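PDB 6MVF: beta-galactosidase/beta-glucuronidase from Faecalibacterium prausnitzii L2-6, which binds flavin mononucleotide and probably hydrolyses beta-glucuronides as a family 2 glycoside hydrolase. Local coordinates for residues 147-152 and 363-368. Sequence-based numbering, arbitrary orientation.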
ATOM      1  N   TYR A 147      -6.988  16.925 -39.060  1.00 42.00           N
ATOM      2  CA  TYR A 147      -7.024  15.469 -39.071  1.00 38.72           C
ATOM      3  C   TYR A 147      -7.139  14.970 -37.640  1.00 33.84           C
ATOM      4  O   TYR A 147      -6.554  15.576 -36.732  1.00 37.27           O
ATOM      5  CB  TYR A 147      -5.774  14.866 -39.684  1.00 31.66           C
ATOM      6  CG  TYR A 147      -5.574  15.156 -41.139  1.00 33.94           C
ATOM      7  CD1 TYR A 147      -6.033  14.270 -42.094  1.00 30.77           C
ATOM      8  CD2 TYR A 147      -4.889  16.296 -41.557  1.00 32.29           C
ATOM      9  CE1 TYR A 147      -5.841  14.501 -43.424  1.00 36.68           C
ATOM     10  CE2 TYR A 147      -4.679  16.538 -42.889  1.00 37.75           C
ATOM     11  CZ  TYR A 147      -5.160  15.628 -43.827  1.00 41.05           C
ATOM     12  OH  TYR A 147      -4.974  15.826 -45.174  1.00 34.78           O
ATOM     13  N   PRO A 148      -7.867  13.869 -37.398  1.00 29.20           N
ATOM     14  CA  PRO A 148      -8.662  13.069 -38.348  1.00 37.16           C
ATOM     15  C   PRO A 148      -9.954  13.754 -38.786  1.00 34.90           C
ATOM     16  O   PRO A 148     -10.469  14.604 -38.062  1.00 32.44           O
ATOM     17  CB  PRO A 148      -8.996  11.794 -37.557  1.00 30.46           C
ATOM     18  CG  PRO A 148      -8.995  12.233 -36.116  1.00 32.27           C
ATOM     19  CD  PRO A 148      -7.920  13.316 -36.029  1.00 30.67           C
ATOM     20  N   ALA A 149     -10.472  13.389 -39.956  1.00 36.04           N
ATOM     21  CA  ALA A 149     -11.723  13.974 -40.417  1.00 37.69           C
ATOM     22  C   ALA A 149     -12.665  12.899 -40.933  1.00 39.61           C
ATOM     23  O   ALA A 149     -13.882  12.996 -40.750  1.00 40.13           O
ATOM     24  CB  ALA A 149     -11.457  15.024 -41.492  1.00 36.15           C
ATOM     25  N   SER A 150     -12.112  11.863 -41.557  1.00 39.61           N
ATOM     26  CA  SER A 150     -12.897  10.758 -42.092  1.00 40.21           C
ATOM     27  C   SER A 150     -12.280   9.451 -41.605  1.00 39.34           C
ATOM     28  O   SER A 150     -11.207   9.055 -42.069  1.00 38.66           O
ATOM     29  CB  SER A 150     -12.946  10.811 -43.621  1.00 35.02           C
ATOM     30  OG  SER A 150     -13.786   9.782 -44.121  1.00 47.13           O
ATOM     31  N   ALA A 151     -12.953   8.777 -40.675  1.00 33.51           N
ATOM     32  CA  ALA A 151     -12.396   7.555 -40.117  1.00 36.62           C
ATOM     33  C   ALA A 151     -13.493   6.745 -39.440  1.00 38.15           C
ATOM     34  O   ALA A 151     -14.555   7.262 -39.090  1.00 35.85           O
ATOM     35  CB  ALA A 151     -11.264   7.857 -39.129  1.00 39.43           C
ATOM     36  N   ASP A 152     -13.209   5.458 -39.265  1.00 45.21           N
ATOM     37  CA  ASP A 152     -14.121   4.518 -38.615  1.00 40.77           C
ATOM     38  C   ASP A 152     -13.813   4.452 -37.122  1.00 43.20           C
ATOM     39  O   ASP A 152     -13.378   3.428 -36.603  1.00 58.39           O
ATOM     40  CB  ASP A 152     -14.003   3.140 -39.265  1.00 39.96           C
ATOM     41  CG  ASP A 152     -14.974   2.108 -38.677  1.00 41.62           C
ATOM     42  OD1 ASP A 152     -16.141   2.459 -38.434  1.00 43.39           O
ATOM     43  OD2 ASP A 152     -14.585   0.934 -38.490  1.00 38.99           O
ATOM     44  N   VAL A 363      -8.609  10.404 -46.281  1.00 35.64           N
ATOM     45  CA  VAL A 363      -8.973  11.422 -47.265  1.00 33.39           C
ATOM     46  C   VAL A 363      -7.966  12.554 -47.172  1.00 34.95           C
ATOM     47  O   VAL A 363      -7.934  13.280 -46.172  1.00 36.90           O
ATOM     48  CB  VAL A 363     -10.390  11.966 -47.040  1.00 35.43           C
ATOM     49  CG1 VAL A 363     -10.621  13.175 -47.935  1.00 27.08           C
ATOM     50  CG2 VAL A 363     -11.445  10.876 -47.260  1.00 24.87           C
ATOM     51  N   PHE A 364      -7.163  12.728 -48.213  1.00 36.57           N
ATOM     52  CA  PHE A 364      -6.214  13.829 -48.223  1.00 32.21           C
ATOM     53  C   PHE A 364      -6.957  15.150 -48.360  1.00 41.61           C
ATOM     54  O   PHE A 364      -7.853  15.290 -49.202  1.00 45.87           O
ATOM     55  CB  PHE A 364      -5.215  13.663 -49.364  1.00 37.09           C
ATOM     56  CG  PHE A 364      -4.272  14.807 -49.494  1.00 44.39           C
ATOM     57  CD1 PHE A 364      -3.183  14.922 -48.640  1.00 36.91           C
ATOM     58  CD2 PHE A 364      -4.475  15.783 -50.460  1.00 40.20           C
ATOM     59  CE1 PHE A 364      -2.306  15.983 -48.754  1.00 37.67           C
ATOM     60  CE2 PHE A 364      -3.603  16.849 -50.573  1.00 44.18           C
ATOM     61  CZ  PHE A 364      -2.515  16.950 -49.718  1.00 41.55           C
ATOM     62  N   LYS A 365      -6.594  16.109 -47.512  1.00 38.60           N
ATOM     63  CA  LYS A 365      -7.123  17.468 -47.537  1.00 38.17           C
ATOM     64  C   LYS A 365      -6.064  18.411 -48.103  1.00 39.33           C
ATOM     65  O   LYS A 365      -4.959  18.508 -47.553  1.00 42.40           O
ATOM     66  CB  LYS A 365      -7.513  17.932 -46.134  1.00 40.73           C
ATOM     67  CG  LYS A 365      -8.737  17.316 -45.535  1.00 30.91           C
ATOM     68  CD  LYS A 365      -9.038  18.035 -44.223  1.00 36.04           C
ATOM     69  CE  LYS A 365     -10.329  17.559 -43.613  1.00 38.90           C
ATOM     70  NZ  LYS A 365     -10.524  18.204 -42.297  1.00 48.11           N
ATOM     71  N   SER A 366      -6.417  19.134 -49.167  1.00 46.20           N
ATOM     72  CA  SER A 366      -5.515  20.076 -49.822  1.00 48.47           C
ATOM     73  C   SER A 366      -5.339  21.350 -48.996  1.00 39.91           C
ATOM     74  O   SER A 366      -6.161  21.698 -48.145  1.00 37.99           O
ATOM     75  CB  SER A 366      -6.051  20.449 -51.198  1.00 49.40           C
ATOM     76  OG  SER A 366      -7.331  21.036 -51.054  1.00 42.86           O
ATOM     77  N   GLY A 367      -4.248  22.056 -49.270  1.00 35.21           N
ATOM     78  CA  GLY A 367      -3.977  23.302 -48.586  1.00 38.85           C
ATOM     79  C   GLY A 367      -2.679  23.344 -47.806  1.00 40.56           C
ATOM     80  O   GLY A 367      -2.111  22.300 -47.472  1.00 45.09           O
ATOM     81  N   LYS A 368      -2.199  24.561 -47.519  1.00 36.69           N
ATOM     82  CA  LYS A 368      -1.010  24.734 -46.693  1.00 40.85           C
ATOM     83  C   LYS A 368      -1.296  24.451 -45.227  1.00 45.56           C
ATOM     84  O   LYS A 368      -0.429  23.919 -44.527  1.00 45.89           O
ATOM     85  CB  LYS A 368      -0.453  26.149 -46.831  1.00 33.93           C
ATOM     86  CG  LYS A 368       0.822  26.366 -46.032  1.00 36.23           C
ATOM     87  CD  LYS A 368       1.388  27.761 -46.213  1.00 50.08           C
ATOM     88  CE  LYS A 368       0.435  28.837 -45.688  1.00 58.96           C
ATOM     89  NZ  LYS A 368       0.210  29.928 -46.694  1.00 54.74           N
TER
HETATM   90  O   HOH W   1      -2.727  17.097 -45.606  1.00 37.21           O
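The phenol oxygen of Y147 is gripped twice. K365 N donates to Y147 OH at 2.9 Å, with a nearly straight N-H...O angle of 162°. A water bound to Y147 OH leads on to K365 O through a long 3.3 Å bond. The hydroxyl thus meets the amide of K365 directly and its carbonyl only through the water. The tyrosine ring reaches in from the 147-152 loop, and V363 O lies at its edge, 3.7 Å from Y147 CE1. The K365 side chain slides past the tyrosine in the opposite direction; with CG anti to the carbonyl carbon (chi1 -72°) and the chain extended beyond it, NZ ends beside A149, 3.4 Å from A149 CB. There NZ forms a salt bridge with D142 and hydrogen bonds to the carbonyls of M146 and T143. A phenylalanine in place of Y147 would probably leave K365 N without its acceptor and the water without its phenol partner. F360 also packs against the tyrosine ring edge-to-face. Away from the flavin, the contact joins a loop of the family 2 sugar-binding domain to the beta-to-alpha loop of the TIM barrel between strand 353-357 and helix 368-385.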